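Local coordinates for protein BamaA.19900.a (Balamuthia mandrillaris, PDB 6VZZ) that probably phosphorylates glucose to glucose 6-phosphate at the expense of ATP, and binds beta-D-glucopyranose in its sugar pocket, at residues I319-C324 with F358-K363; D259-R264 with K314-I319. All blocks are in the same frame, centred on the assembly; numbering follows the deposited sequence.

Both contacts are made by helix 303-327, the long helix packed on strand 186-191 in the six-stranded mixed sheet of this glucokinase chain. Their centres lie about 15 Å apart on the same side of the chain's centre. Contact 2 comes first along the sequence: residues 314-319 pack against the loop that leads into helix 263-276, and 319-324 then meet the turn between helices 350-357 and 363-366, with Ile319 common to both ranges. The two therefore differ in setting. Contact 2 is an apolar junction inside the subunit, next to sugar-binding Glu258, whereas contact 1 lies at the edge where the second subunit packs on.

Contact 1. Residues I319-C324 with F358-K363; sequences IAKNLC and FDHPKK
Lys321 reaches from helix 303-327 to the turn after helix 350-357, and its NZ donates a hydrogen bond of 2.9 Å to Asp359 O. The ammonium comes in tilted 30° from the carbonyl plane, with a C=O...N angle of 136°. Bends at chi2 and chi3 bring NZ round to that oxygen, while CD passes the ring of His360 obliquely, 3.7 Å from His360 CD2, the tight part of the contact. A salt bridge to Glu356 also holds NZ, so the lysine ties the helix both to the last turn of helix 350-357 and to the loop beyond it. His360 is fixed from its far edge: ND1 accepts Lys362 N in the ring plane at 3.0 Å, and Pro361 CD lies on one face, toward the rim. Packing is looser at NE2, 3.6 Å from Asn322 OD1, where amide and ring planes stand 65° apart; that oxygen accepts a hydrogen bond from the backbone N of Ala223 of the second subunit. Asp359, only partly buried, marks the looser side, resting against His253 of the second subunit. It centres an inverse gamma turn, and His360 to Lys363 form a type I beta turn at the subunit interface, beside His221 of the second subunit, a glucose-pocket residue.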
loop_
_atom_site.group_PDB
_atom_site.type_symbol
_atom_site.label_atom_id
_atom_site.label_comp_id
_atom_site.label_asym_id
_atom_site.label_seq_id
_atom_site.Cartn_x
_atom_site.Cartn_y
_atom_site.Cartn_z
ATOM N N ILE A 319 11.286 1.263 -4.698
ATOM C CA ILE A 319 9.848 1.138 -4.492
ATOM C C ILE A 319 9.541 -0.145 -3.727
ATOM O O ILE A 319 8.651 -0.179 -2.868
ATOM C CB ILE A 319 9.093 1.220 -5.841
ATOM C CG1 ILE A 319 7.572 1.119 -5.656
ATOM C CG2 ILE A 319 9.531 0.123 -6.789
ATOM C CD1 ILE A 319 6.996 2.083 -4.643
ATOM N N ALA A 320 10.294 -1.213 -3.993
ATOM C CA ALA A 320 10.063 -2.455 -3.270
ATOM C C ALA A 320 10.388 -2.296 -1.791
ATOM O O ALA A 320 9.647 -2.791 -0.931
ATOM C CB ALA A 320 10.879 -3.587 -3.895
ATOM N N LYS A 321 11.487 -1.600 -1.477
ATOM C CA LYS A 321 11.846 -1.331 -0.088
ATOM C C LYS A 321 10.706 -0.637 0.647
ATOM O O LYS A 321 10.250 -1.102 1.698
ATOM C CB LYS A 321 13.111 -0.477 -0.041
ATOM C CG LYS A 321 13.426 0.115 1.316
ATOM C CD LYS A 321 14.029 1.500 1.192
ATOM C CE LYS A 321 14.906 1.614 -0.044
ATOM N NZ LYS A 321 15.679 2.898 -0.101
ATOM N N ASN A 322 10.204 0.464 0.086
ATOM C CA ASN A 322 9.188 1.244 0.783
ATOM C C ASN A 322 7.845 0.521 0.871
ATOM O O ASN A 322 7.119 0.688 1.862
ATOM C CB ASN A 322 9.060 2.604 0.116
ATOM C CG ASN A 322 10.217 3.511 0.492
ATOM O OD1 ASN A 322 10.255 4.051 1.601
ATOM N ND2 ASN A 322 11.197 3.637 -0.400
ATOM N N LEU A 323 7.497 -0.291 -0.132
ATOM C CA LEU A 323 6.254 -1.047 -0.035
ATOM C C LEU A 323 6.368 -2.162 1.001
ATOM O O LEU A 323 5.388 -2.479 1.685
ATOM C CB LEU A 323 5.872 -1.614 -1.398
ATOM C CG LEU A 323 5.471 -0.604 -2.476
ATOM C CD1 LEU A 323 5.221 -1.338 -3.768
ATOM C CD2 LEU A 323 4.238 0.181 -2.070
ATOM N N CYS A 324 7.551 -2.772 1.133
ATOM C CA CYS A 324 7.744 -3.769 2.182
ATOM C C CYS A 324 7.493 -3.165 3.559
ATOM O O CYS A 324 6.874 -3.794 4.425
ATOM C CB CYS A 324 9.159 -4.356 2.110
ATOM S SG CYS A 324 9.430 -5.568 0.781
ATOM N N PHE A 358 18.302 -1.968 1.515
ATOM C CA PHE A 358 18.402 -1.739 2.953
ATOM C C PHE A 358 18.770 -0.299 3.315
ATOM O O PHE A 358 19.096 -0.031 4.475
ATOM C CB PHE A 358 19.412 -2.716 3.567
ATOM C CG PHE A 358 19.033 -4.145 3.373
ATOM C CD1 PHE A 358 18.006 -4.708 4.123
ATOM C CD2 PHE A 358 19.662 -4.924 2.415
ATOM C CE1 PHE A 358 17.627 -6.017 3.936
ATOM C CE2 PHE A 358 19.290 -6.248 2.222
ATOM C CZ PHE A 358 18.267 -6.792 2.982
ATOM N N ASP A 359 18.713 0.635 2.362
ATOM C CA ASP A 359 18.996 2.051 2.619
ATOM C C ASP A 359 17.727 2.709 3.167
ATOM O O ASP A 359 16.938 3.336 2.447
ATOM C CB ASP A 359 19.495 2.707 1.334
ATOM C CG ASP A 359 19.786 4.200 1.477
ATOM O OD1 ASP A 359 19.413 4.823 2.487
ATOM O OD2 ASP A 359 20.411 4.759 0.549
ATOM N N HIS A 360 17.533 2.577 4.480
ATOM C CA HIS A 360 16.330 3.089 5.126
ATOM C C HIS A 360 16.584 3.213 6.619
ATOM O O HIS A 360 17.307 2.389 7.190
ATOM C CB HIS A 360 15.121 2.174 4.867
ATOM C CG HIS A 360 13.801 2.863 5.038
ATOM N ND1 HIS A 360 13.214 3.047 6.271
ATOM C CD2 HIS A 360 12.965 3.430 4.133
ATOM C CE1 HIS A 360 12.076 3.700 6.121
ATOM N NE2 HIS A 360 11.896 3.937 4.834
ATOM N N PRO A 361 16.013 4.223 7.282
ATOM C CA PRO A 361 16.152 4.304 8.749
ATOM C C PRO A 361 15.610 3.078 9.458
ATOM O O PRO A 361 16.128 2.690 10.514
ATOM C CB PRO A 361 15.344 5.555 9.122
ATOM C CG PRO A 361 15.193 6.332 7.850
ATOM C CD PRO A 361 15.287 5.373 6.707
ATOM N N LYS A 362 14.563 2.466 8.911
ATOM C CA LYS A 362 13.957 1.266 9.479
ATOM C C LYS A 362 14.520 0.004 8.849
ATOM O O LYS A 362 13.792 -0.970 8.653
ATOM C CB LYS A 362 12.442 1.309 9.308
ATOM C CG LYS A 362 11.768 2.515 9.924
ATOM C CD LYS A 362 11.937 2.541 11.425
ATOM C CE LYS A 362 10.921 3.480 12.078
ATOM N NZ LYS A 362 11.317 4.914 12.056
ATOM N N LYS A 363 15.811 -0.010 8.510
ATOM C CA LYS A 363 16.353 -1.168 7.805
ATOM C C LYS A 363 16.236 -2.432 8.645
ATOM O O LYS A 363 16.071 -3.527 8.093
ATOM C CB LYS A 363 17.802 -0.912 7.390
ATOM C CG LYS A 363 18.844 -1.259 8.406
ATOM C CD LYS A 363 20.212 -0.792 7.933
ATOM C CE LYS A 363 20.349 0.731 8.038
ATOM N NZ LYS A 363 21.306 1.285 7.027
#

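Contact 2. Residues D259-R264 with K314-I319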
loop_
_atom_site.group_PDB
_atom_site.type_symbol
_atom_site.label_atom_id
_atom_site.label_comp_id
_atom_site.label_asym_id
_atom_site.label_seq_id
_atom_site.Cartn_x
_atom_site.Cartn_y
_atom_site.Cartn_z
ATOM N N ASP A 259 8.224 5.621 -14.687
ATOM C CA ASP A 259 8.952 6.400 -15.677
ATOM C C ASP A 259 10.417 6.000 -15.757
ATOM O O ASP A 259 11.105 6.391 -16.711
ATOM C CB ASP A 259 8.805 7.894 -15.382
ATOM C CG ASP A 259 7.373 8.385 -15.583
ATOM O OD1 ASP A 259 6.659 7.800 -16.433
ATOM O OD2 ASP A 259 6.959 9.353 -14.904
ATOM N N ILE A 260 10.902 5.212 -14.797
ATOM C CA ILE A 260 12.227 4.623 -14.862
ATOM C C ILE A 260 12.161 3.100 -14.928
ATOM O O ILE A 260 12.870 2.474 -15.732
ATOM C CB ILE A 260 13.083 5.080 -13.662
ATOM C CG1 ILE A 260 13.443 6.560 -13.802
ATOM C CG2 ILE A 260 14.323 4.218 -13.495
ATOM C CD1 ILE A 260 14.218 7.103 -12.613
ATOM N N VAL A 261 11.284 2.499 -14.129
ATOM C CA VAL A 261 11.245 1.056 -13.960
ATOM C C VAL A 261 10.255 0.490 -14.966
ATOM O O VAL A 261 9.138 0.097 -14.610
ATOM C CB VAL A 261 10.877 0.675 -12.512
ATOM C CG1 VAL A 261 11.050 -0.818 -12.285
ATOM C CG2 VAL A 261 11.709 1.480 -11.533
ATOM N N SER A 262 10.667 0.448 -16.230
ATOM C CA SER A 262 9.857 -0.063 -17.330
ATOM C C SER A 262 10.755 -0.139 -18.551
ATOM O O SER A 262 11.901 0.315 -18.527
ATOM C CB SER A 262 8.639 0.818 -17.609
ATOM O OG SER A 262 9.061 2.079 -18.084
ATOM N N GLY A 263 10.223 -0.710 -19.624
ATOM C CA GLY A 263 10.974 -0.736 -20.858
ATOM C C GLY A 263 11.334 0.653 -21.348
ATOM O O GLY A 263 12.513 0.954 -21.551
ATOM N N ARG A 264 10.329 1.513 -21.545
ATOM C CA ARG A 264 10.613 2.873 -21.984
ATOM C C ARG A 264 11.434 3.624 -20.946
ATOM O O ARG A 264 12.207 4.523 -21.299
ATOM C CB ARG A 264 9.307 3.616 -22.296
ATOM C CG ARG A 264 8.450 3.963 -21.090
ATOM C CD ARG A 264 7.058 4.434 -21.499
ATOM N NE ARG A 264 6.275 4.877 -20.349
ATOM C CZ ARG A 264 5.521 4.071 -19.600
ATOM N NH1 ARG A 264 5.440 2.773 -19.887
ATOM N NH2 ARG A 264 4.839 4.560 -18.563
ATOM N N LYS A 314 17.929 -0.086 -9.494
ATOM C CA LYS A 314 17.994 0.652 -8.239
ATOM C C LYS A 314 16.621 1.187 -7.856
ATOM O O LYS A 314 16.185 1.054 -6.707
ATOM C CB LYS A 314 19.013 1.784 -8.343
ATOM C CG LYS A 314 19.124 2.598 -7.069
ATOM C CD LYS A 314 20.537 3.112 -6.844
ATOM C CE LYS A 314 20.817 4.363 -7.649
ATOM N NZ LYS A 314 22.073 5.051 -7.188
ATOM N N PHE A 315 15.903 1.768 -8.817
ATOM C CA PHE A 315 14.597 2.322 -8.482
ATOM C C PHE A 315 13.560 1.231 -8.281
ATOM O O PHE A 315 12.611 1.425 -7.515
ATOM C CB PHE A 315 14.146 3.319 -9.543
ATOM C CG PHE A 315 14.708 4.690 -9.335
ATOM C CD1 PHE A 315 15.989 5.002 -9.777
ATOM C CD2 PHE A 315 13.976 5.657 -8.665
ATOM C CE1 PHE A 315 16.524 6.266 -9.566
ATOM C CE2 PHE A 315 14.497 6.915 -8.452
ATOM C CZ PHE A 315 15.775 7.226 -8.905
ATOM N N LEU A 316 13.723 0.079 -8.934
ATOM C CA LEU A 316 12.879 -1.060 -8.583
ATOM C C LEU A 316 13.100 -1.464 -7.129
ATOM O O LEU A 316 12.141 -1.719 -6.394
ATOM C CB LEU A 316 13.152 -2.241 -9.516
ATOM C CG LEU A 316 12.452 -3.536 -9.082
ATOM C CD1 LEU A 316 10.953 -3.428 -9.275
ATOM C CD2 LEU A 316 13.002 -4.729 -9.825
ATOM N N MET A 317 14.361 -1.500 -6.687
ATOM C CA MET A 317 14.629 -1.818 -5.290
ATOM C C MET A 317 14.088 -0.746 -4.346
ATOM O O MET A 317 13.712 -1.060 -3.215
ATOM C CB MET A 317 16.129 -2.012 -5.066
ATOM C CG MET A 317 16.715 -3.257 -5.708
ATOM S SD MET A 317 16.045 -4.788 -5.023
ATOM C CE MET A 317 15.100 -5.413 -6.400
ATOM N N ARG A 318 14.040 0.520 -4.780
ATOM C CA ARG A 318 13.578 1.570 -3.873
ATOM C C ARG A 318 12.071 1.500 -3.645
ATOM O O ARG A 318 11.604 1.677 -2.513
ATOM C CB ARG A 318 13.963 2.947 -4.400
ATOM C CG ARG A 318 13.598 4.062 -3.443
ATOM C CD ARG A 318 14.349 5.339 -3.787
ATOM N NE ARG A 318 15.744 5.042 -4.076
ATOM C CZ ARG A 318 16.582 5.870 -4.692
ATOM N NH1 ARG A 318 17.827 5.483 -4.931
ATOM N NH2 ARG A 318 16.172 7.069 -5.086
ATOM N N ILE A 319 11.286 1.263 -4.698
ATOM C CA ILE A 319 9.848 1.138 -4.492
ATOM C C ILE A 319 9.541 -0.145 -3.727
ATOM O O ILE A 319 8.651 -0.179 -2.868
ATOM C CB ILE A 319 9.093 1.220 -5.841
ATOM C CG1 ILE A 319 7.572 1.119 -5.656
ATOM C CG2 ILE A 319 9.531 0.123 -6.789
ATOM C CD1 ILE A 319 6.996 2.083 -4.643
#
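Ile260 and Val261, in the loop before helix 263-276, face Phe315 and Leu316 on helix 303-327 in a contact of apolar side chains. Ile260 can be followed outward. Its CB carries two branches; CG2 lies 4.1 Å from both Phe315 CB and CD1, near the root of the ring. The other branch, through CG1, is extended (chi2 177°) and delivers CD1 over the middle of the aromatic face. There the methyl stands 3.8 Å from the centroid of the Phe315 ring and 7° off its normal, an almost perpendicular CH-pi contact, with the ring carbons spread evenly around it. With CG of Phe315 beside the backbone N, the ring is carried toward Ile260, and chi2 of 82° turns its face to the methyl.

The arrangement belongs to the actin-like ATPase fold of the glucokinase family, where helix 303-327 packs on the six-stranded sheet: Leu316 touches Leu189 and Val191 of strand 186-191, and Val261 also rests on Val191. Helix, strand and loop thus meet around these two side chains. Val261 divides its work between its methyls. CG2 approaches Phe315 CB at 3.6 Å and also nears the backbone N of Leu316, while CG1 lies 3.8 Å from Leu316 CB, the two side chains crossing at about a right angle.

Val261 is the centre of an inverse gamma turn, closed by a weak backbone bond from Ser262 N to Ile260 O. That oxygen takes a second hydrogen bond from ND1 of His312, one turn earlier on helix 303-327; just beyond, Ser262 is the N-cap of helix 263-276, its OG bonded to Gly265 N, and Arg264 pairs with Glu258 of the glucose pocket.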